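Local coordinates for probable zinc protease PqqL (Escherichia coli, PDB 6OFS), which probably acts as a periplasmic zinc-dependent endopeptidase of the M16 family, binding one zinc ion per subunit, at residues 478-483 against 700-705; 521-526 against 678-683; 667-672 against 706-711. All coordinates share one frame; numbering follows the deposited sequence.

Interaction 1: residues 478-483 against 700-705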
ATOM      1  N   ASP A 478      -1.602  23.494  -4.614  1.00 82.50           N
ATOM      2  CA  ASP A 478      -1.979  24.838  -4.187  1.00 83.21           C
ATOM      3  C   ASP A 478      -0.712  25.698  -4.120  1.00 86.84           C
ATOM      4  O   ASP A 478       0.317  25.254  -3.589  1.00 85.74           O
ATOM      5  CB  ASP A 478      -2.720  24.809  -2.832  1.00 85.39           C
ATOM      6  CG  ASP A 478      -4.184  24.397  -2.914  1.00 98.00           C
ATOM      7  OD1 ASP A 478      -4.614  23.563  -2.083  1.00 97.91           O
ATOM      8  OD2 ASP A 478      -4.905  24.920  -3.804  1.00104.85           O
ATOM      9  N   ALA A 479      -0.771  26.890  -4.737  1.00 83.70           N
ATOM     10  CA  ALA A 479       0.343  27.839  -4.787  1.00 83.34           C
ATOM     11  C   ALA A 479       0.631  28.449  -3.419  1.00 84.91           C
ATOM     12  O   ALA A 479      -0.279  28.617  -2.601  1.00 84.00           O
ATOM     13  CB  ALA A 479       0.040  28.953  -5.782  1.00 84.71           C
ATOM     14  N   ASP A 480       1.905  28.765  -3.178  1.00 80.18           N
ATOM     15  CA  ASP A 480       2.353  29.445  -1.973  1.00 79.50           C
ATOM     16  C   ASP A 480       2.409  30.946  -2.342  1.00 80.68           C
ATOM     17  O   ASP A 480       3.171  31.333  -3.238  1.00 79.55           O
ATOM     18  CB  ASP A 480       3.720  28.906  -1.485  1.00 81.26           C
ATOM     19  CG  ASP A 480       4.315  29.621  -0.277  1.00 92.13           C
ATOM     20  OD1 ASP A 480       3.540  29.996   0.640  1.00 92.98           O
ATOM     21  OD2 ASP A 480       5.558  29.787  -0.238  1.00 97.83           O
ATOM     22  N   PRO A 481       1.531  31.778  -1.731  1.00 75.99           N
ATOM     23  CA  PRO A 481       1.509  33.215  -2.064  1.00 76.04           C
ATOM     24  C   PRO A 481       2.839  33.922  -1.822  1.00 79.05           C
ATOM     25  O   PRO A 481       3.198  34.821  -2.583  1.00 80.00           O
ATOM     26  CB  PRO A 481       0.429  33.772  -1.127  1.00 78.18           C
ATOM     27  CG  PRO A 481      -0.421  32.603  -0.767  1.00 82.13           C
ATOM     28  CD  PRO A 481       0.542  31.463  -0.679  1.00 77.20           C
ATOM     29  N   GLN A 482       3.570  33.485  -0.775  1.00 73.44           N
ATOM     30  CA  GLN A 482       4.865  33.993  -0.317  1.00 72.26           C
ATOM     31  C   GLN A 482       6.088  33.413  -1.080  1.00 73.64           C
ATOM     32  O   GLN A 482       7.210  33.526  -0.584  1.00 74.59           O
ATOM     33  CB  GLN A 482       5.018  33.719   1.195  1.00 73.18           C
ATOM     34  CG  GLN A 482       4.030  34.453   2.104  1.00 79.54           C
ATOM     35  CD  GLN A 482       4.042  33.893   3.509  1.00 98.82           C
ATOM     36  OE1 GLN A 482       4.061  32.669   3.731  1.00 95.30           O
ATOM     37  NE2 GLN A 482       4.028  34.778   4.493  1.00 89.80           N
ATOM     38  N   ALA A 483       5.890  32.803  -2.262  1.00 66.81           N
ATOM     39  CA  ALA A 483       6.989  32.236  -3.049  1.00 65.33           C
ATOM     40  C   ALA A 483       7.393  33.200  -4.180  1.00 69.07           C
ATOM     41  O   ALA A 483       6.572  33.526  -5.041  1.00 69.65           O
ATOM     42  CB  ALA A 483       6.599  30.869  -3.597  1.00 65.37           C
ATOM     43  N   SER A 700       7.469  26.614  -4.100  1.00 57.55           N
ATOM     44  CA  SER A 700       6.518  26.166  -3.089  1.00 57.63           C
ATOM     45  C   SER A 700       7.072  25.075  -2.165  1.00 60.77           C
ATOM     46  O   SER A 700       6.548  24.900  -1.060  1.00 60.51           O
ATOM     47  CB  SER A 700       5.258  25.655  -3.775  1.00 62.98           C
ATOM     48  OG  SER A 700       4.579  26.737  -4.388  1.00 78.26           O
ATOM     49  N   ILE A 701       8.094  24.319  -2.630  1.00 56.22           N
ATOM     50  CA  ILE A 701       8.718  23.223  -1.886  1.00 54.86           C
ATOM     51  C   ILE A 701       9.379  23.776  -0.629  1.00 60.04           C
ATOM     52  O   ILE A 701      10.125  24.753  -0.697  1.00 58.69           O
ATOM     53  CB  ILE A 701       9.656  22.349  -2.769  1.00 57.12           C
ATOM     54  CG1 ILE A 701       8.855  21.707  -3.926  1.00 57.38           C
ATOM     55  CG2 ILE A 701      10.367  21.266  -1.932  1.00 57.28           C
ATOM     56  CD1 ILE A 701       9.667  21.227  -5.133  1.00 63.69           C
ATOM     57  N   LYS A 702       9.031  23.181   0.523  1.00 58.76           N
ATOM     58  CA  LYS A 702       9.494  23.587   1.846  1.00 59.28           C
ATOM     59  C   LYS A 702      10.602  22.682   2.363  1.00 65.18           C
ATOM     60  O   LYS A 702      10.685  21.505   1.986  1.00 63.43           O
ATOM     61  CB  LYS A 702       8.323  23.593   2.866  1.00 60.34           C
ATOM     62  CG  LYS A 702       7.111  24.450   2.511  1.00 64.36           C
ATOM     63  CD  LYS A 702       7.346  25.948   2.689  1.00 72.77           C
ATOM     64  CE  LYS A 702       6.533  26.766   1.710  1.00 83.27           C
ATOM     65  NZ  LYS A 702       5.072  26.692   1.987  1.00 92.83           N
ATOM     66  N   HIS A 703      11.427  23.240   3.265  1.00 64.53           N
ATOM     67  CA  HIS A 703      12.487  22.519   3.947  1.00 65.88           C
ATOM     68  C   HIS A 703      11.888  21.411   4.831  1.00 72.32           C
ATOM     69  O   HIS A 703      10.873  21.602   5.512  1.00 71.32           O
ATOM     70  CB  HIS A 703      13.366  23.482   4.764  1.00 67.38           C
ATOM     71  CG  HIS A 703      14.563  22.833   5.393  1.00 71.22           C
ATOM     72  ND1 HIS A 703      14.523  22.342   6.695  1.00 73.31           N
ATOM     73  CD2 HIS A 703      15.798  22.612   4.879  1.00 73.09           C
ATOM     74  CE1 HIS A 703      15.726  21.836   6.923  1.00 72.56           C
ATOM     75  NE2 HIS A 703      16.526  21.974   5.859  1.00 72.81           N
ATOM     76  N   SER A 704      12.502  20.243   4.754  1.00 71.88           N
ATOM     77  CA  SER A 704      12.150  19.048   5.509  1.00 73.24           C
ATOM     78  C   SER A 704      13.397  18.720   6.348  1.00 79.43           C
ATOM     79  O   SER A 704      14.516  18.751   5.810  1.00 78.93           O
ATOM     80  CB  SER A 704      11.814  17.907   4.542  1.00 77.47           C
ATOM     81  OG  SER A 704      11.397  16.721   5.195  1.00 87.88           O
ATOM     82  N   ASP A 705      13.217  18.476   7.667  1.00 77.49           N
ATOM     83  CA  ASP A 705      14.327  18.168   8.579  1.00 77.73           C
ATOM     84  C   ASP A 705      14.965  16.830   8.234  1.00 80.77           C
ATOM     85  O   ASP A 705      14.269  15.814   8.130  1.00 79.52           O
ATOM     86  CB  ASP A 705      13.894  18.222  10.063  1.00 80.06           C
ATOM     87  CG  ASP A 705      14.424  19.418  10.851  1.00 93.58           C
ATOM     88  OD1 ASP A 705      14.560  20.519  10.254  1.00 95.01           O
ATOM     89  OD2 ASP A 705      14.680  19.264  12.070  1.00 98.32           O
TER
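The hydroxyl of Ser700 lies against the start of a small turn: its OG is 3.6 Å from the backbone N of Asp480 and also close to Asp480 CB. Its hydrogen bonds run back instead to the carbonyl oxygens of Arg696 and Thr695 at the end of the preceding helix, so Asp480 rests on a group already fixed by that helix.

The second touch is electrostatic. Lys702 NZ stands 3.8 Å from Asp480 OD2, a long salt bridge, and OD1 is hardly farther, at 3.9 Å, so the ammonium stands over the flat face of the carboxylate, above CG, and not in its plane. The nearest carbon, Lys702 CE, is 3.7 Å from Asp480 OD2. To get there the lysine chain bends at chi2, chi3 and chi4, while Asp480 swings CG anti to its backbone N (chi1 176°). At such a separation the attraction is probably modest.

Asp480 also opens a type I beta turn closed by Ala483 N on Asp480 O at 3.2 Å, which brings the Ala483 methyl near the backbone of Ser700.

This surface contact joins the loop leading into outer strand 485-492 to the loop leaving helix 687-697. Just beyond it Ile701 turns away and packs on Asn598, Ile601 and Thr602 of helix 591-602, while its carbonyl accepts from Asn502.

Interaction 2: residues 521-526 against 678-683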
ATOM      1  N   ILE A 521      15.109  18.649 -15.004  1.00 50.79           N
ATOM      2  CA  ILE A 521      15.966  17.762 -14.227  1.00 50.08           C
ATOM      3  C   ILE A 521      16.263  18.390 -12.883  1.00 54.35           C
ATOM      4  O   ILE A 521      17.000  19.375 -12.804  1.00 55.29           O
ATOM      5  CB  ILE A 521      17.242  17.213 -14.906  1.00 53.10           C
ATOM      6  CG1 ILE A 521      16.963  16.717 -16.341  1.00 54.53           C
ATOM      7  CG2 ILE A 521      17.858  16.099 -14.034  1.00 51.53           C
ATOM      8  CD1 ILE A 521      18.196  16.309 -17.122  1.00 59.18           C
ATOM      9  N   ALA A 522      15.688  17.811 -11.819  1.00 49.54           N
ATOM     10  CA  ALA A 522      15.945  18.232 -10.444  1.00 48.13           C
ATOM     11  C   ALA A 522      17.232  17.504 -10.055  1.00 49.78           C
ATOM     12  O   ALA A 522      17.340  16.282 -10.203  1.00 45.59           O
ATOM     13  CB  ALA A 522      14.788  17.843  -9.534  1.00 48.32           C
ATOM     14  N   VAL A 523      18.250  18.294  -9.706  1.00 49.18           N
ATOM     15  CA  VAL A 523      19.590  17.826  -9.358  1.00 48.99           C
ATOM     16  C   VAL A 523      19.797  18.146  -7.905  1.00 53.80           C
ATOM     17  O   VAL A 523      19.798  19.314  -7.531  1.00 53.64           O
ATOM     18  CB  VAL A 523      20.697  18.483 -10.244  1.00 52.76           C
ATOM     19  CG1 VAL A 523      22.083  17.921  -9.922  1.00 52.40           C
ATOM     20  CG2 VAL A 523      20.384  18.357 -11.738  1.00 52.53           C
ATOM     21  N   SER A 524      19.964  17.114  -7.088  1.00 51.83           N
ATOM     22  CA  SER A 524      20.221  17.248  -5.650  1.00 51.75           C
ATOM     23  C   SER A 524      21.718  17.045  -5.424  1.00 57.45           C
ATOM     24  O   SER A 524      22.322  16.235  -6.123  1.00 57.15           O
ATOM     25  CB  SER A 524      19.428  16.194  -4.876  1.00 52.25           C
ATOM     26  OG  SER A 524      19.761  16.176  -3.499  1.00 55.44           O
ATOM     27  N   ASN A 525      22.314  17.762  -4.457  1.00 55.53           N
ATOM     28  CA  ASN A 525      23.731  17.590  -4.124  1.00 55.40           C
ATOM     29  C   ASN A 525      23.934  16.462  -3.066  1.00 59.86           C
ATOM     30  O   ASN A 525      25.024  16.302  -2.509  1.00 61.71           O
ATOM     31  CB  ASN A 525      24.377  18.924  -3.710  1.00 55.55           C
ATOM     32  CG  ASN A 525      23.862  19.546  -2.426  1.00 78.82           C
ATOM     33  OD1 ASN A 525      23.510  18.867  -1.456  1.00 66.67           O
ATOM     34  ND2 ASN A 525      23.846  20.872  -2.380  1.00 75.23           N
ATOM     35  N   LYS A 526      22.881  15.693  -2.791  1.00 54.28           N
ATOM     36  CA  LYS A 526      22.941  14.575  -1.858  1.00 53.70           C
ATOM     37  C   LYS A 526      22.820  13.269  -2.642  1.00 56.32           C
ATOM     38  O   LYS A 526      21.913  13.136  -3.469  1.00 56.04           O
ATOM     39  CB  LYS A 526      21.846  14.697  -0.773  1.00 56.06           C
ATOM     40  CG  LYS A 526      22.378  15.117   0.598  1.00 60.31           C
ATOM     41  CD  LYS A 526      22.588  16.615   0.740  1.00 64.56           C
ATOM     42  CE  LYS A 526      23.058  16.991   2.118  1.00 72.74           C
ATOM     43  NZ  LYS A 526      23.324  18.449   2.219  1.00 86.36           N
ATOM     44  N   THR A 678      19.041  22.013  -7.612  1.00 51.46           N
ATOM     45  CA  THR A 678      19.212  22.794  -8.838  1.00 51.56           C
ATOM     46  C   THR A 678      18.296  22.169  -9.913  1.00 53.72           C
ATOM     47  O   THR A 678      18.490  21.017 -10.302  1.00 52.65           O
ATOM     48  CB  THR A 678      20.688  22.912  -9.243  1.00 57.18           C
ATOM     49  OG1 THR A 678      21.474  23.191  -8.080  1.00 58.54           O
ATOM     50  CG2 THR A 678      20.904  23.999 -10.252  1.00 56.85           C
ATOM     51  N   PHE A 679      17.261  22.909 -10.330  1.00 49.29           N
ATOM     52  CA  PHE A 679      16.319  22.469 -11.361  1.00 48.43           C
ATOM     53  C   PHE A 679      16.818  22.942 -12.706  1.00 54.36           C
ATOM     54  O   PHE A 679      16.938  24.145 -12.917  1.00 54.89           O
ATOM     55  CB  PHE A 679      14.913  23.045 -11.118  1.00 49.37           C
ATOM     56  CG  PHE A 679      14.259  22.578  -9.845  1.00 49.69           C
ATOM     57  CD1 PHE A 679      13.482  21.430  -9.827  1.00 51.22           C
ATOM     58  CD2 PHE A 679      14.412  23.296  -8.663  1.00 51.82           C
ATOM     59  CE1 PHE A 679      12.868  21.002  -8.650  1.00 52.33           C
ATOM     60  CE2 PHE A 679      13.796  22.870  -7.483  1.00 54.51           C
ATOM     61  CZ  PHE A 679      13.028  21.723  -7.485  1.00 52.39           C
ATOM     62  N   VAL A 680      17.109  22.006 -13.616  1.00 51.59           N
ATOM     63  CA  VAL A 680      17.551  22.318 -14.981  1.00 51.59           C
ATOM     64  C   VAL A 680      16.334  22.202 -15.928  1.00 53.98           C
ATOM     65  O   VAL A 680      15.830  21.110 -16.145  1.00 52.23           O
ATOM     66  CB  VAL A 680      18.775  21.462 -15.425  1.00 54.68           C
ATOM     67  CG1 VAL A 680      19.104  21.688 -16.899  1.00 55.10           C
ATOM     68  CG2 VAL A 680      19.995  21.750 -14.549  1.00 53.89           C
ATOM     69  N   ILE A 681      15.840  23.338 -16.431  1.00 52.03           N
ATOM     70  CA  ILE A 681      14.680  23.378 -17.326  1.00 52.91           C
ATOM     71  C   ILE A 681      15.134  23.722 -18.753  1.00 58.42           C
ATOM     72  O   ILE A 681      15.676  24.804 -18.986  1.00 58.61           O
ATOM     73  CB  ILE A 681      13.528  24.282 -16.779  1.00 56.21           C
ATOM     74  CG1 ILE A 681      13.169  23.923 -15.308  1.00 55.47           C
ATOM     75  CG2 ILE A 681      12.280  24.229 -17.691  1.00 57.37           C
ATOM     76  CD1 ILE A 681      12.506  25.019 -14.541  1.00 60.08           C
ATOM     77  N   VAL A 682      14.982  22.759 -19.683  1.00 56.10           N
ATOM     78  CA  VAL A 682      15.416  22.891 -21.079  1.00 57.72           C
ATOM     79  C   VAL A 682      14.235  22.724 -22.049  1.00 65.79           C
ATOM     80  O   VAL A 682      13.552  21.696 -22.023  1.00 64.62           O
ATOM     81  CB  VAL A 682      16.620  21.963 -21.410  1.00 60.81           C
ATOM     82  CG1 VAL A 682      17.019  22.065 -22.879  1.00 61.18           C
ATOM     83  CG2 VAL A 682      17.817  22.282 -20.517  1.00 60.09           C
ATOM     84  N   GLY A 683      14.010  23.751 -22.867  1.00 67.13           N
ATOM     85  CA  GLY A 683      12.923  23.785 -23.841  1.00 70.28           C
ATOM     86  C   GLY A 683      12.465  25.175 -24.239  1.00 81.66           C
ATOM     87  O   GLY A 683      13.038  26.174 -23.793  1.00 82.07           O
TER
HETATM   88  O   HOH W   1      22.333  21.046  -6.375  1.00 42.82           O
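Strands 521-524 and 678-682 run antiparallel at 157°, with Ile521 facing Val680 and Val523 facing Thr678 as hydrogen-bonded pairs, and Ala522 facing Phe679 as the non-hydrogen-bonded pair between them. Each hydrogen-bonded pair is closed by two N-H...O bonds. Val680 N points almost straight at Ile521 O (2.8 Å, 175° at the hydrogen), although it approaches from above that carbonyl's plane. Thr678 N reaches Val523 O at the same 2.8 Å but lies in the carbonyl plane. The CA of Phe679 adds a weaker CA-H...O contact to Ile521 O, at 3.5 Å.

On one face of the sheet, the methyl of Ala522 nestles obliquely against the ring of Phe679, with CB 3.8 Å from CE1 and just as near CD1. The ring is placed there by chi1 -64°, which puts CG beside the backbone N.

The other face carries Ile521, Val523, Thr678 and Val680. Here the valines meet diagonally, branch to branch, Val523 CG2 being 4.4 Å from Val680 CG2. Thr678 makes this face polar at one end: a water sits 2.9 Å from Thr678 OG1 and donates to Val523 O at 3.3 Å, giving that carbonyl a second partner besides Thr678 N. At the strand end, Ser524 OG accepts from Lys526 N in an ST turn.

These are central strands of a mixed sheet, flanked by strand 505-509 beside 677-682 and by strand 579-586 beside 517-524. Ala522 and Phe679 face Ile597 of helix 591-602, whereas Ile521, Val523 and Val682 meet helix 848-862 at Ala852, Asn853 and Val856, so the sheet is sandwiched between helices.

Interaction 3: residues 667-672 against 706-711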
ATOM      1  N   ASP A 667      14.791   7.945   0.838  1.00 48.26           N
ATOM      2  CA  ASP A 667      14.565   8.622  -0.434  1.00 48.14           C
ATOM      3  C   ASP A 667      14.111  10.080  -0.233  1.00 50.29           C
ATOM      4  O   ASP A 667      14.549  10.957  -0.974  1.00 50.01           O
ATOM      5  CB  ASP A 667      13.571   7.838  -1.312  1.00 50.35           C
ATOM      6  CG  ASP A 667      13.228   8.551  -2.611  1.00 66.67           C
ATOM      7  OD1 ASP A 667      12.204   9.276  -2.643  1.00 68.50           O
ATOM      8  OD2 ASP A 667      14.003   8.421  -3.577  1.00 75.40           O
ATOM      9  N   ARG A 668      13.255  10.326   0.772  1.00 46.33           N
ATOM     10  CA  ARG A 668      12.730  11.652   1.104  1.00 46.41           C
ATOM     11  C   ARG A 668      13.802  12.624   1.530  1.00 50.72           C
ATOM     12  O   ARG A 668      13.634  13.824   1.351  1.00 52.16           O
ATOM     13  CB  ARG A 668      11.650  11.556   2.185  1.00 47.47           C
ATOM     14  CG  ARG A 668      10.271  11.270   1.607  1.00 60.34           C
ATOM     15  CD  ARG A 668       9.235  11.012   2.675  1.00 65.20           C
ATOM     16  NE  ARG A 668       7.894  10.963   2.095  1.00 76.36           N
ATOM     17  CZ  ARG A 668       6.834  10.416   2.685  1.00 92.47           C
ATOM     18  NH1 ARG A 668       6.947   9.848   3.882  1.00 71.56           N
ATOM     19  NH2 ARG A 668       5.653  10.431   2.082  1.00 83.93           N
ATOM     20  N   GLN A 669      14.900  12.110   2.077  1.00 47.01           N
ATOM     21  CA  GLN A 669      16.021  12.887   2.591  1.00 47.24           C
ATOM     22  C   GLN A 669      16.911  13.478   1.514  1.00 53.11           C
ATOM     23  O   GLN A 669      17.729  14.347   1.820  1.00 54.62           O
ATOM     24  CB  GLN A 669      16.864  12.035   3.552  1.00 48.12           C
ATOM     25  CG  GLN A 669      16.190  11.720   4.879  1.00 56.44           C
ATOM     26  CD  GLN A 669      17.136  10.957   5.770  1.00 76.08           C
ATOM     27  OE1 GLN A 669      18.069  11.525   6.353  1.00 74.04           O
ATOM     28  NE2 GLN A 669      16.923   9.651   5.885  1.00 62.11           N
ATOM     29  N   LEU A 670      16.795  12.994   0.274  1.00 49.78           N
ATOM     30  CA  LEU A 670      17.632  13.443  -0.837  1.00 49.73           C
ATOM     31  C   LEU A 670      17.202  14.814  -1.341  1.00 56.14           C
ATOM     32  O   LEU A 670      18.034  15.716  -1.442  1.00 57.40           O
ATOM     33  CB  LEU A 670      17.674  12.393  -1.952  1.00 49.43           C
ATOM     34  CG  LEU A 670      18.200  10.988  -1.546  1.00 53.09           C
ATOM     35  CD1 LEU A 670      17.784   9.931  -2.561  1.00 52.38           C
ATOM     36  CD2 LEU A 670      19.714  10.983  -1.382  1.00 54.67           C
ATOM     37  N   PHE A 671      15.895  14.997  -1.570  1.00 52.73           N
ATOM     38  CA  PHE A 671      15.315  16.274  -1.995  1.00 52.03           C
ATOM     39  C   PHE A 671      14.620  16.996  -0.819  1.00 56.44           C
ATOM     40  O   PHE A 671      13.721  17.817  -1.038  1.00 56.18           O
ATOM     41  CB  PHE A 671      14.356  16.050  -3.185  1.00 52.96           C
ATOM     42  CG  PHE A 671      15.080  15.692  -4.457  1.00 53.35           C
ATOM     43  CD1 PHE A 671      15.358  14.366  -4.770  1.00 55.17           C
ATOM     44  CD2 PHE A 671      15.529  16.683  -5.323  1.00 55.39           C
ATOM     45  CE1 PHE A 671      16.048  14.035  -5.937  1.00 55.34           C
ATOM     46  CE2 PHE A 671      16.220  16.348  -6.491  1.00 58.16           C
ATOM     47  CZ  PHE A 671      16.465  15.025  -6.795  1.00 55.35           C
ATOM     48  N   SER A 672      15.058  16.688   0.432  1.00 53.18           N
ATOM     49  CA  SER A 672      14.504  17.238   1.682  1.00 52.59           C
ATOM     50  C   SER A 672      14.766  18.733   1.859  1.00 55.05           C
ATOM     51  O   SER A 672      13.914  19.447   2.377  1.00 55.35           O
ATOM     52  CB  SER A 672      15.036  16.467   2.886  1.00 56.38           C
ATOM     53  OG  SER A 672      16.448  16.572   2.974  1.00 66.72           O
ATOM     54  N   SER A 706      16.286  16.860   7.983  1.00 77.59           N
ATOM     55  CA  SER A 706      17.084  15.689   7.627  1.00 77.62           C
ATOM     56  C   SER A 706      18.493  15.825   8.208  1.00 81.00           C
ATOM     57  O   SER A 706      19.088  16.900   8.087  1.00 80.88           O
ATOM     58  CB  SER A 706      17.143  15.500   6.110  1.00 82.33           C
ATOM     59  OG  SER A 706      18.031  16.416   5.488  1.00 95.04           O
ATOM     60  N   PRO A 707      19.052  14.746   8.809  1.00 76.93           N
ATOM     61  CA  PRO A 707      20.407  14.844   9.384  1.00 76.52           C
ATOM     62  C   PRO A 707      21.549  14.752   8.366  1.00 78.97           C
ATOM     63  O   PRO A 707      22.713  14.910   8.759  1.00 78.47           O
ATOM     64  CB  PRO A 707      20.443  13.683  10.380  1.00 78.18           C
ATOM     65  CG  PRO A 707      19.545  12.654   9.767  1.00 82.57           C
ATOM     66  CD  PRO A 707      18.468  13.404   9.027  1.00 78.26           C
ATOM     67  N   LEU A 708      21.218  14.497   7.067  1.00 73.90           N
ATOM     68  CA  LEU A 708      22.159  14.335   5.950  1.00 72.51           C
ATOM     69  C   LEU A 708      23.149  15.466   5.803  1.00 73.62           C
ATOM     70  O   LEU A 708      22.753  16.600   5.527  1.00 74.32           O
ATOM     71  CB  LEU A 708      21.431  14.144   4.598  1.00 72.60           C
ATOM     72  CG  LEU A 708      20.632  12.851   4.308  1.00 77.09           C
ATOM     73  CD1 LEU A 708      20.561  12.605   2.818  1.00 76.91           C
ATOM     74  CD2 LEU A 708      21.229  11.617   4.980  1.00 78.63           C
ATOM     75  N   ALA A 709      24.439  15.155   5.981  1.00 66.60           N
ATOM     76  CA  ALA A 709      25.521  16.114   5.769  1.00 65.02           C
ATOM     77  C   ALA A 709      25.996  15.908   4.316  1.00 67.13           C
ATOM     78  O   ALA A 709      25.550  14.950   3.667  1.00 66.72           O
ATOM     79  CB  ALA A 709      26.659  15.851   6.747  1.00 65.18           C
ATOM     80  N   ALA A 710      26.881  16.788   3.794  1.00 62.01           N
ATOM     81  CA  ALA A 710      27.401  16.607   2.437  1.00 61.39           C
ATOM     82  C   ALA A 710      28.135  15.257   2.380  1.00 65.84           C
ATOM     83  O   ALA A 710      28.744  14.842   3.378  1.00 65.94           O
ATOM     84  CB  ALA A 710      28.346  17.737   2.064  1.00 62.01           C
ATOM     85  N   GLY A 711      27.997  14.564   1.253  1.00 61.18           N
ATOM     86  CA  GLY A 711      28.615  13.263   1.033  1.00 60.22           C
ATOM     87  C   GLY A 711      30.089  13.186   1.389  1.00 63.01           C
ATOM     88  O   GLY A 711      30.857  14.125   1.142  1.00 62.51           O
TER
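Ser706 meets Ser672 hydroxyl to hydroxyl, with Ser706 OG donating to Ser672 OG at 3.0 Å. Ser672 OG in turn donates to Gln669 O, 2.8 Å away, so the two serines form a short relay ending on the backbone carbonyl of Gln669. The hydroxyl approaches that carbonyl from the side, above its plane, with a C=O...donor angle of 111°. Both serines hold OG between the backbone N and the carbonyl carbon, the crowded position, and in Ser672 this turns the hydroxyl back over its own turn, within reach of a carbonyl three residues earlier. Beside the relay, Ser706 CB rests on the aliphatic part of Gln669, 4.1 Å from CG.

Pro707 comes next and meets the amide with its CD, 3.3 Å from Gln669 OE1, the proline crossing the glutamine chain at about a right angle. That chain leaves beside its backbone N (chi1 -70°) and then extends, which carries the amide out to the proline.

Leu708 crosses the same glutamine farther on, again nearly at right angles, and its two branches divide the work. CD2 lies 3.4 Å from Gln669 OE1, while CD1 approaches the root of the residue, 3.8 Å from Gln669 CB and close to its carbonyl oxygen. The leucine also touches Phe531 and Lys526. After it, Ala709 O accepts from Ser530 OG, and the loop moves off from 667-672.

The chemistry is thus mixed: apolar groups of Pro707 and Leu708 laid against the amide oxygen and the base of Gln669, plus one directed relay. Because Ser672 OG donates and accepts at once, the two bonds probably polarise and strengthen each other, holding its hydroxyl in a definite orientation.

How the interactions relate
Interactions 1 and 3 share one loop, 700-711, which runs from the turn at 478-483 to segment 667-672; between them Ser704 N probably bonds to Ser672 O at 2.9 Å, their centres being about 18 Å apart. Interaction 2 supplies the sheet beneath. Its Phe679 CZ packs 4.1 Å from Ile701 CD1, and Ser524 OG probably donates to Leu670 O at 2.7 Å, tying the strand end to interaction 3. Lys526 CE also lies 3.4 Å from Leu708 O. Along the chain, interaction 2 is nested within interaction 1, whereas interaction 3 crosses both. All three lie away from the zinc site of His54 and His58.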